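Local coordinates for protein nisin leader peptide-processing serine protease NisP (PDB 4MZD) that is a subtilisin-like serine protease that probably removes the leader peptide from the nisin precursor during antibiotic biosynthesis, at residues N129-E134 / G177-K182; A307-A312 / N390-L395; G313-F318 / K334-T339. One frame throughout, in Å; residues are numbered along the deposited sequence. Where two conformers were deposited one is given.

Interaction 1 of 3, residues N129-E134 / G177-K182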
loop_
_atom_site.group_PDB
_atom_site.type_symbol
_atom_site.label_atom_id
_atom_site.label_comp_id
_atom_site.label_asym_id
_atom_site.label_seq_id
_atom_site.Cartn_x
_atom_site.Cartn_y
_atom_site.Cartn_z
ATOM N N ASN A 129 4.258 -14.452 -19.308
ATOM C CA ASN A 129 4.164 -15.894 -19.527
ATOM C C ASN A 129 5.113 -16.755 -18.715
ATOM O O ASN A 129 5.423 -17.879 -19.103
ATOM C CB ASN A 129 4.249 -16.238 -21.014
ATOM C CG ASN A 129 2.909 -16.143 -21.697
ATOM O OD1 ASN A 129 1.939 -16.770 -21.265
ATOM N ND2 ASN A 129 2.829 -15.327 -22.735
ATOM N N GLU A 130 5.554 -16.237 -17.579
ATOM C CA GLU A 130 6.433 -16.991 -16.698
ATOM C C GLU A 130 5.640 -17.829 -15.704
ATOM O O GLU A 130 6.210 -18.613 -14.945
ATOM C CB GLU A 130 7.386 -16.035 -15.985
ATOM C CG GLU A 130 8.194 -15.214 -16.971
ATOM C CD GLU A 130 9.077 -14.176 -16.321
ATOM O OE1 GLU A 130 9.183 -14.170 -15.075
ATOM O OE2 GLU A 130 9.670 -13.363 -17.068
ATOM N N GLU A 131 4.318 -17.675 -15.728
ATOM C CA GLU A 131 3.460 -18.319 -14.748
ATOM C C GLU A 131 2.370 -19.136 -15.428
ATOM O O GLU A 131 1.222 -18.704 -15.523
ATOM C CB GLU A 131 2.837 -17.269 -13.835
ATOM C CG GLU A 131 3.846 -16.280 -13.292
ATOM C CD GLU A 131 3.215 -15.311 -12.325
ATOM O OE1 GLU A 131 2.989 -14.147 -12.715
ATOM O OE2 GLU A 131 2.939 -15.722 -11.176
ATOM N N PRO A 132 2.732 -20.332 -15.908
ATOM C CA PRO A 132 1.773 -21.205 -16.589
ATOM C C PRO A 132 0.574 -21.563 -15.709
ATOM O O PRO A 132 -0.463 -21.955 -16.239
ATOM C CB PRO A 132 2.603 -22.454 -16.918
ATOM C CG PRO A 132 3.779 -22.399 -16.000
ATOM C CD PRO A 132 4.069 -20.946 -15.814
ATOM N N ASP A 133 0.711 -21.422 -14.395
ATOM C CA ASP A 133 -0.390 -21.717 -13.479
ATOM C C ASP A 133 -1.496 -20.656 -13.509
ATOM O O ASP A 133 -2.637 -20.931 -13.144
ATOM C CB ASP A 133 0.127 -21.908 -12.049
ATOM C CG ASP A 133 0.832 -23.238 -11.856
ATOM O OD1 ASP A 133 0.558 -24.175 -12.636
ATOM O OD2 ASP A 133 1.651 -23.350 -10.918
ATOM N N GLU A 134 -1.160 -19.446 -13.945
ATOM C CA GLU A 134 -2.148 -18.372 -14.030
ATOM C C GLU A 134 -3.097 -18.586 -15.204
ATOM O O GLU A 134 -2.666 -18.669 -16.359
ATOM C CB GLU A 134 -1.462 -17.012 -14.137
ATOM C CG GLU A 134 -0.762 -16.606 -12.866
ATOM C CD GLU A 134 -1.731 -16.389 -11.722
ATOM O OE1 GLU A 134 -2.882 -15.983 -11.984
ATOM O OE2 GLU A 134 -1.345 -16.643 -10.568
ATOM N N GLY A 177 0.349 -12.764 -9.456
ATOM C CA GLY A 177 0.318 -14.202 -9.296
ATOM C C GLY A 177 1.285 -14.555 -8.185
ATOM O O GLY A 177 0.952 -14.461 -7.008
ATOM N N GLU A 178 2.506 -14.928 -8.555
ATOM C CA GLU A 178 3.520 -15.234 -7.556
ATOM C C GLU A 178 4.753 -14.347 -7.640
ATOM O O GLU A 178 5.658 -14.473 -6.811
ATOM C CB GLU A 178 3.919 -16.704 -7.628
ATOM C CG GLU A 178 2.814 -17.633 -7.211
ATOM C CD GLU A 178 3.252 -19.069 -7.253
ATOM O OE1 GLU A 178 3.532 -19.572 -8.363
ATOM O OE2 GLU A 178 3.338 -19.693 -6.177
ATOM N N ASN A 179 4.811 -13.455 -8.621
ATOM C CA ASN A 179 5.998 -12.613 -8.713
ATOM C C ASN A 179 5.726 -11.145 -9.017
ATOM O O ASN A 179 5.403 -10.381 -8.113
ATOM C CB ASN A 179 7.070 -13.215 -9.639
ATOM C CG ASN A 179 6.653 -13.238 -11.103
ATOM O OD1 ASN A 179 5.565 -13.696 -11.443
ATOM N ND2 ASN A 179 7.526 -12.735 -11.979
ATOM N N LEU A 180 5.875 -10.746 -10.278
ATOM C CA LEU A 180 5.764 -9.341 -10.648
ATOM C C LEU A 180 4.430 -9.025 -11.331
ATOM O O LEU A 180 3.658 -9.921 -11.690
ATOM C CB LEU A 180 6.951 -8.935 -11.520
ATOM C CG LEU A 180 8.311 -9.089 -10.830
ATOM C CD1 LEU A 180 9.444 -9.007 -11.837
ATOM C CD2 LEU A 180 8.475 -8.042 -9.733
ATOM N N SER A 181 4.172 -7.735 -11.504
ATOM C CA SER A 181 2.947 -7.265 -12.125
ATOM C C SER A 181 3.279 -6.250 -13.217
ATOM O O SER A 181 4.447 -5.984 -13.498
ATOM C CB SER A 181 2.013 -6.687 -11.050
ATOM O OG SER A 181 0.779 -6.248 -11.589
ATOM N N LYS A 182 2.237 -5.719 -13.846
ATOM C CA LYS A 182 2.375 -4.781 -14.964
ATOM C C LYS A 182 1.456 -3.592 -14.750
ATOM O O LYS A 182 0.362 -3.739 -14.206
ATOM C CB LYS A 182 1.994 -5.452 -16.288
ATOM C CG LYS A 182 2.904 -6.589 -16.717
ATOM C CD LYS A 182 4.230 -6.078 -17.256
ATOM C CE LYS A 182 4.984 -7.182 -17.976
ATOM N NZ LYS A 182 6.260 -6.680 -18.551
HETATM O O HOH W 1 2.867 -12.372 -10.634
HETATM O O HOH W 2 3.228 -18.455 -10.649
#
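E131 reaches from one loop into the bend of another, where its carboxylate meets the backbone of G177 and E178 and lies against the side chain of N179. CG lies anti to its carbonyl carbon (chi1 -48°) and the extended chain carries both oxygens to the other loop. OE2 takes the amide hydrogen of E178 on its syn lone pair, at 2.8 Å from E178 N and 160° at the hydrogen. The E131 and N179 side chains meet obliquely, carboxylate and amide planes 85° apart. OE1 of E131 lies 2.7 Å from a water that accepts from G177 N at 2.8 Å and from N179 N at 3.0 Å. The carboxylate thus serves three backbone amides of 177-182, two of them through water; F127 N also binds OE1. G177, with no side chain, lets E134 OE2 come within 3.2 Å of its CA. Salt bridges from K144 and R174 to E134 should offset this acidic cluster. G177 lies about 10 Å from the side chains of the predicted catalytic D100 and H147. E131 to E134 form a type I turn in the loop between strand 117-120 and helix 147-156; its partner links strand 169-174 to helix 183-195.

Interaction 2 of 3, residues A307-A312 / N390-L395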
loop_
_atom_site.group_PDB
_atom_site.type_symbol
_atom_site.label_atom_id
_atom_site.label_comp_id
_atom_site.label_asym_id
_atom_site.label_seq_id
_atom_site.Cartn_x
_atom_site.Cartn_y
_atom_site.Cartn_z
ATOM N N ALA A 307 4.419 13.288 1.396
ATOM C CA ALA A 307 3.845 12.029 1.844
ATOM C C ALA A 307 3.312 12.095 3.270
ATOM O O ALA A 307 3.604 13.022 4.029
ATOM C CB ALA A 307 4.872 10.925 1.720
ATOM N N ILE A 308 2.514 11.098 3.617
ATOM C CA ILE A 308 2.183 10.807 5.000
ATOM C C ILE A 308 2.888 9.505 5.356
ATOM O O ILE A 308 3.132 8.671 4.478
ATOM C CB ILE A 308 0.661 10.699 5.211
ATOM C CG1 ILE A 308 0.327 10.536 6.696
ATOM C CG2 ILE A 308 0.073 9.562 4.386
ATOM C CD1 ILE A 308 -1.157 10.619 6.990
ATOM N N TYR A 309 3.228 9.335 6.629
ATOM C CA TYR A 309 3.962 8.156 7.070
ATOM C C TYR A 309 3.169 7.381 8.109
ATOM O O TYR A 309 2.432 7.963 8.906
ATOM C CB TYR A 309 5.332 8.559 7.631
ATOM C CG TYR A 309 6.218 9.190 6.581
ATOM C CD1 TYR A 309 7.161 8.436 5.892
ATOM C CD2 TYR A 309 6.087 10.535 6.254
ATOM C CE1 TYR A 309 7.955 9.006 4.918
ATOM C CE2 TYR A 309 6.873 11.111 5.277
ATOM C CZ TYR A 309 7.800 10.341 4.610
ATOM O OH TYR A 309 8.594 10.899 3.634
ATOM N N ALA A 310 3.305 6.062 8.089
ATOM C CA ALA A 310 2.661 5.226 9.092
ATOM C C ALA A 310 3.559 4.022 9.371
ATOM O O ALA A 310 4.500 3.755 8.623
ATOM C CB ALA A 310 1.276 4.798 8.625
ATOM N N PRO A 311 3.293 3.293 10.464
ATOM C CA PRO A 311 4.236 2.229 10.835
ATOM C C PRO A 311 4.409 1.127 9.788
ATOM O O PRO A 311 3.437 0.480 9.384
ATOM C CB PRO A 311 3.646 1.684 12.140
ATOM C CG PRO A 311 2.969 2.882 12.738
ATOM C CD PRO A 311 2.341 3.579 11.552
ATOM N N ALA A 312 5.670 0.922 9.405
ATOM C CA ALA A 312 6.099 -0.064 8.421
ATOM C C ALA A 312 7.183 -0.986 8.970
ATOM O O ALA A 312 7.501 -1.993 8.349
ATOM C CB ALA A 312 6.614 0.627 7.170
ATOM N N ASN A 390 9.110 14.781 13.981
ATOM C CA ASN A 390 10.401 14.989 13.334
ATOM C C ASN A 390 10.278 15.596 11.941
ATOM O O ASN A 390 11.060 15.275 11.047
ATOM C CB ASN A 390 11.176 13.673 13.248
ATOM C CG ASN A 390 11.343 13.005 14.599
ATOM O OD1 ASN A 390 10.962 11.849 14.782
ATOM N ND2 ASN A 390 11.914 13.729 15.551
ATOM N N GLY A 391 9.295 16.468 11.756
ATOM C CA GLY A 391 9.104 17.117 10.472
ATOM C C GLY A 391 8.290 16.311 9.473
ATOM O O GLY A 391 8.035 16.783 8.363
ATOM N N ASN A 392 7.874 15.106 9.855
ATOM C CA ASN A 392 7.105 14.247 8.962
ATOM C C ASN A 392 5.696 14.039 9.464
ATOM O O ASN A 392 5.486 13.727 10.639
ATOM C CB ASN A 392 7.787 12.893 8.804
ATOM C CG ASN A 392 9.205 13.022 8.316
ATOM O OD1 ASN A 392 9.463 13.665 7.298
ATOM N ND2 ASN A 392 10.143 12.436 9.053
ATOM N N ARG A 393 4.734 14.222 8.569
ATOM C CA ARG A 393 3.345 13.965 8.893
ATOM C C ARG A 393 3.148 12.476 9.106
ATOM O O ARG A 393 3.542 11.657 8.277
ATOM C CB ARG A 393 2.416 14.454 7.782
ATOM C CG ARG A 393 2.182 15.948 7.766
ATOM C CD ARG A 393 1.138 16.276 6.726
ATOM N NE ARG A 393 1.528 15.768 5.416
ATOM C CZ ARG A 393 1.775 16.539 4.363
ATOM N NH1 ARG A 393 1.657 17.857 4.462
ATOM N NH2 ARG A 393 2.128 15.990 3.209
ATOM N N VAL A 394 2.542 12.130 10.229
ATOM C CA VAL A 394 2.253 10.736 10.518
ATOM C C VAL A 394 0.764 10.538 10.759
ATOM O O VAL A 394 0.061 11.446 11.195
ATOM C CB VAL A 394 3.053 10.213 11.724
ATOM C CG1 VAL A 394 4.553 10.286 11.447
ATOM C CG2 VAL A 394 2.688 10.983 12.984
ATOM N N LEU A 395 0.286 9.343 10.440
ATOM C CA LEU A 395 -1.109 8.980 10.649
ATOM C C LEU A 395 -1.436 8.916 12.136
ATOM O O LEU A 395 -0.729 8.267 12.912
ATOM C CB LEU A 395 -1.389 7.615 10.023
ATOM C CG LEU A 395 -2.823 7.109 10.195
ATOM C CD1 LEU A 395 -3.805 7.963 9.399
ATOM C CD2 LEU A 395 -2.913 5.654 9.772
HETATM O O HOH W 3 5.181 14.599 5.639
HETATM O O HOH W 4 9.256 13.476 4.282
#
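Y309 and V394 form a single parallel beta bridge, buried on the flank of strand 308-311 in the main sheet. The touching parts diverge by 54°, which fits a brief pairing. Y309 N donates to R393 O at 2.9 Å, and Y309 O receives L395 N at 3.0 Å. V394 CA adds a CH···O contact to the same Y309 O at 3.2 Å. The Y309 ring stays close: chi1 of -64° keeps CG beside the backbone N, and its CD2 edge comes 3.4 Å from R393 O, near the ring plane, while N392 CB approaches obliquely. At the far end of the ring, the hydroxyl is held by G304 N and by a water that also donates to N392 OD1. A bend at chi3 (-56°) turns R393 NH2 toward A307 O, a weak hydrogen bond of 3.4 Å; a second water joins that carbonyl to R393 N. R393 NE, buried by the contact, has no partner in the model. L395 supplies the apolar side, with its CB 4.1 Å from A310 CB and 4.3 Å from I308 CD1. Strand 286-291 pairs with strand 308-311 through bonds of I308 and A310 to A287, G289 and I291, whereas helix 356-370 packs V359 against I308 and L395, and helix 73-79 meets P311.

Interaction 3 of 3, residues G313-F318 / K334-T339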
loop_
_atom_site.group_PDB
_atom_site.type_symbol
_atom_site.label_atom_id
_atom_site.label_comp_id
_atom_site.label_asym_id
_atom_site.label_seq_id
_atom_site.Cartn_x
_atom_site.Cartn_y
_atom_site.Cartn_z
ATOM N N GLY A 313 7.777 -0.616 10.105
ATOM C CA GLY A 313 8.843 -1.398 10.706
ATOM C C GLY A 313 10.235 -0.936 10.309
ATOM O O GLY A 313 10.436 0.186 9.825
ATOM N N THR A 314 11.210 -1.811 10.538
ATOM C CA THR A 314 12.601 -1.495 10.260
ATOM C C THR A 314 13.389 -2.754 9.956
ATOM O O THR A 314 13.121 -3.828 10.515
ATOM C CB THR A 314 13.257 -0.767 11.450
ATOM O OG1 THR A 314 14.620 -0.482 11.132
ATOM C CG2 THR A 314 13.236 -1.612 12.708
ATOM N N THR A 315 14.371 -2.614 9.072
ATOM C CA THR A 315 15.343 -3.678 8.833
ATOM C C THR A 315 16.731 -3.328 9.376
ATOM O O THR A 315 17.701 -4.036 9.117
ATOM C CB THR A 315 15.434 -4.087 7.336
ATOM O OG1 THR A 315 15.541 -2.924 6.504
ATOM C CG2 THR A 315 14.202 -4.864 6.918
ATOM N N ALA A 316 16.825 -2.259 10.154
ATOM C CA ALA A 316 18.136 -1.807 10.619
ATOM C C ALA A 316 18.833 -2.845 11.493
ATOM O O ALA A 316 20.035 -3.077 11.350
ATOM C CB ALA A 316 18.010 -0.492 11.350
ATOM N N ASN A 317 18.090 -3.466 12.402
ATOM C CA ASN A 317 18.688 -4.469 13.274
ATOM C C ASN A 317 18.897 -5.795 12.567
ATOM O O ASN A 317 19.895 -6.469 12.790
ATOM C CB ASN A 317 17.881 -4.627 14.555
ATOM C CG ASN A 317 17.823 -3.344 15.335
ATOM O OD1 ASN A 317 18.855 -2.717 15.574
ATOM N ND2 ASN A 317 16.623 -2.917 15.701
ATOM N N PHE A 318 17.963 -6.167 11.698
ATOM C CA PHE A 318 18.185 -7.335 10.865
ATOM C C PHE A 318 19.527 -7.221 10.136
ATOM O O PHE A 318 20.310 -8.175 10.091
ATOM C CB PHE A 318 17.056 -7.512 9.851
ATOM C CG PHE A 318 17.160 -8.790 9.072
ATOM C CD1 PHE A 318 16.493 -9.926 9.492
ATOM C CD2 PHE A 318 17.948 -8.867 7.933
ATOM C CE1 PHE A 318 16.597 -11.108 8.786
ATOM C CE2 PHE A 318 18.056 -10.047 7.224
ATOM C CZ PHE A 318 17.378 -11.168 7.652
ATOM N N LYS A 334 9.528 -6.012 17.959
ATOM C CA LYS A 334 9.346 -4.569 17.890
ATOM C C LYS A 334 9.667 -3.989 16.517
ATOM O O LYS A 334 9.212 -2.898 16.194
ATOM C CB LYS A 334 10.189 -3.869 18.953
ATOM C CG LYS A 334 9.792 -4.224 20.370
ATOM C CD LYS A 334 10.492 -3.339 21.389
ATOM C CE LYS A 334 11.992 -3.289 21.159
ATOM N NZ LYS A 334 12.376 -2.280 20.132
ATOM N N ASP A 335 10.450 -4.712 15.719
ATOM C CA ASP A 335 10.943 -4.177 14.449
ATOM C C ASP A 335 10.024 -4.481 13.277
ATOM O O ASP A 335 9.951 -3.703 12.320
ATOM C CB ASP A 335 12.313 -4.762 14.109
ATOM C CG ASP A 335 13.433 -4.216 14.967
ATOM O OD1 ASP A 335 13.175 -3.449 15.919
ATOM O OD2 ASP A 335 14.584 -4.607 14.688
ATOM N N TRP A 336 9.374 -5.642 13.320
ATOM C CA TRP A 336 8.483 -6.060 12.250
ATOM C C TRP A 336 7.065 -6.068 12.792
ATOM O O TRP A 336 6.857 -5.957 14.004
ATOM C CB TRP A 336 8.897 -7.418 11.681
ATOM C CG TRP A 336 10.188 -7.378 10.907
ATOM C CD1 TRP A 336 10.991 -6.288 10.692
ATOM C CD2 TRP A 336 10.817 -8.480 10.243
ATOM N NE1 TRP A 336 12.080 -6.653 9.938
ATOM C CE2 TRP A 336 11.998 -7.990 9.651
ATOM C CE3 TRP A 336 10.494 -9.834 10.087
ATOM C CZ2 TRP A 336 12.858 -8.807 8.918
ATOM C CZ3 TRP A 336 11.351 -10.645 9.361
ATOM C CH2 TRP A 336 12.521 -10.125 8.784
ATOM N N LEU A 337 6.092 -6.169 11.903
ATOM C CA LEU A 337 4.720 -6.085 12.357
ATOM C C LEU A 337 3.946 -7.365 12.059
ATOM O O LEU A 337 4.180 -8.079 11.083
ATOM C CB LEU A 337 4.031 -4.822 11.862
ATOM C CG LEU A 337 3.909 -4.725 10.354
ATOM C CD1 LEU A 337 2.528 -5.149 9.921
ATOM C CD2 LEU A 337 4.173 -3.295 9.885
ATOM N N PHE A 338 3.025 -7.651 12.957
ATOM C CA PHE A 338 2.318 -8.917 12.994
ATOM C C PHE A 338 1.001 -8.767 12.246
ATOM O O PHE A 338 0.186 -7.913 12.582
ATOM C CB PHE A 338 2.063 -9.230 14.467
ATOM C CG PHE A 338 1.620 -10.628 14.745
ATOM C CD1 PHE A 338 2.494 -11.691 14.632
ATOM C CD2 PHE A 338 0.333 -10.867 15.178
ATOM C CE1 PHE A 338 2.071 -12.980 14.933
ATOM C CE2 PHE A 338 -0.095 -12.145 15.474
ATOM C CZ PHE A 338 0.777 -13.200 15.365
ATOM N N THR A 339 0.789 -9.593 11.229
ATOM C CA THR A 339 -0.410 -9.462 10.420
ATOM C C THR A 339 -0.920 -10.824 9.937
ATOM O O THR A 339 -0.261 -11.859 10.107
ATOM C CB THR A 339 -0.190 -8.485 9.259
ATOM O OG1 THR A 339 -1.459 -8.087 8.727
ATOM C CG2 THR A 339 0.671 -9.110 8.183
HETATM O O HOH W 5 15.377 -4.631 12.076
#
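G313 passes W336 with their CA atoms 4.9 Å apart; at positive phi, G313 has its CA 3.0 Å from D335 O, where a side chain would clash. The same carbonyl accepts a hydrogen bond from T314 N at 2.9 Å, tying the run-in to helix 316-328 to the end of helix 332-335. T314 sets OG1 anti to the backbone N (chi1 180°), where it accepts a hydrogen bond from A316 N in an ST turn and also pairs with D299; CG2 packs 3.5 Å from D335 CG. N317 crosses D335 at about a right angle, yet amide and carboxylate are nearly coplanar: N317 ND2 donates to D335 OD2 at 2.8 Å, on the syn side but 20° out of the carboxylate plane. A water that accepts from F318 N donates to D335 OD2 and T314 O. W336 points its NE1 edge at T314 O, in the ring plane, for a weak 3.1 Å hydrogen bond. Its six-membered ring and that of F318 are tilted by 23° and slid apart; F318 CD1 touches W336 CZ2 at 3.8 Å, and F326 meets both rings. Two bonds grip D335 OD2, which should restrain the carboxylate's rotation and favour its charged form.

How the interactions relate
From the N terminus, interaction 1 closes first, joining the loop after strand 117-120 to the loop after strand 169-174 and enclosing helix 147-156. It is complete before the others begin and lies across the centre of the chain from interaction 2, about 33 Å between centres. Interaction 2 opens next and closes last, spanning a long, largely helical loop from strand 308-311 to the 390-395 segment. Interaction 3 nests inside that loop as a short closure round helix 316-328. Interactions 2 and 3 touch, for L337 CD2 packs 3.9 Å from both P311 O and A312 O, so the end of strand 308-311 abuts strand 337-340 of the small antiparallel sheet.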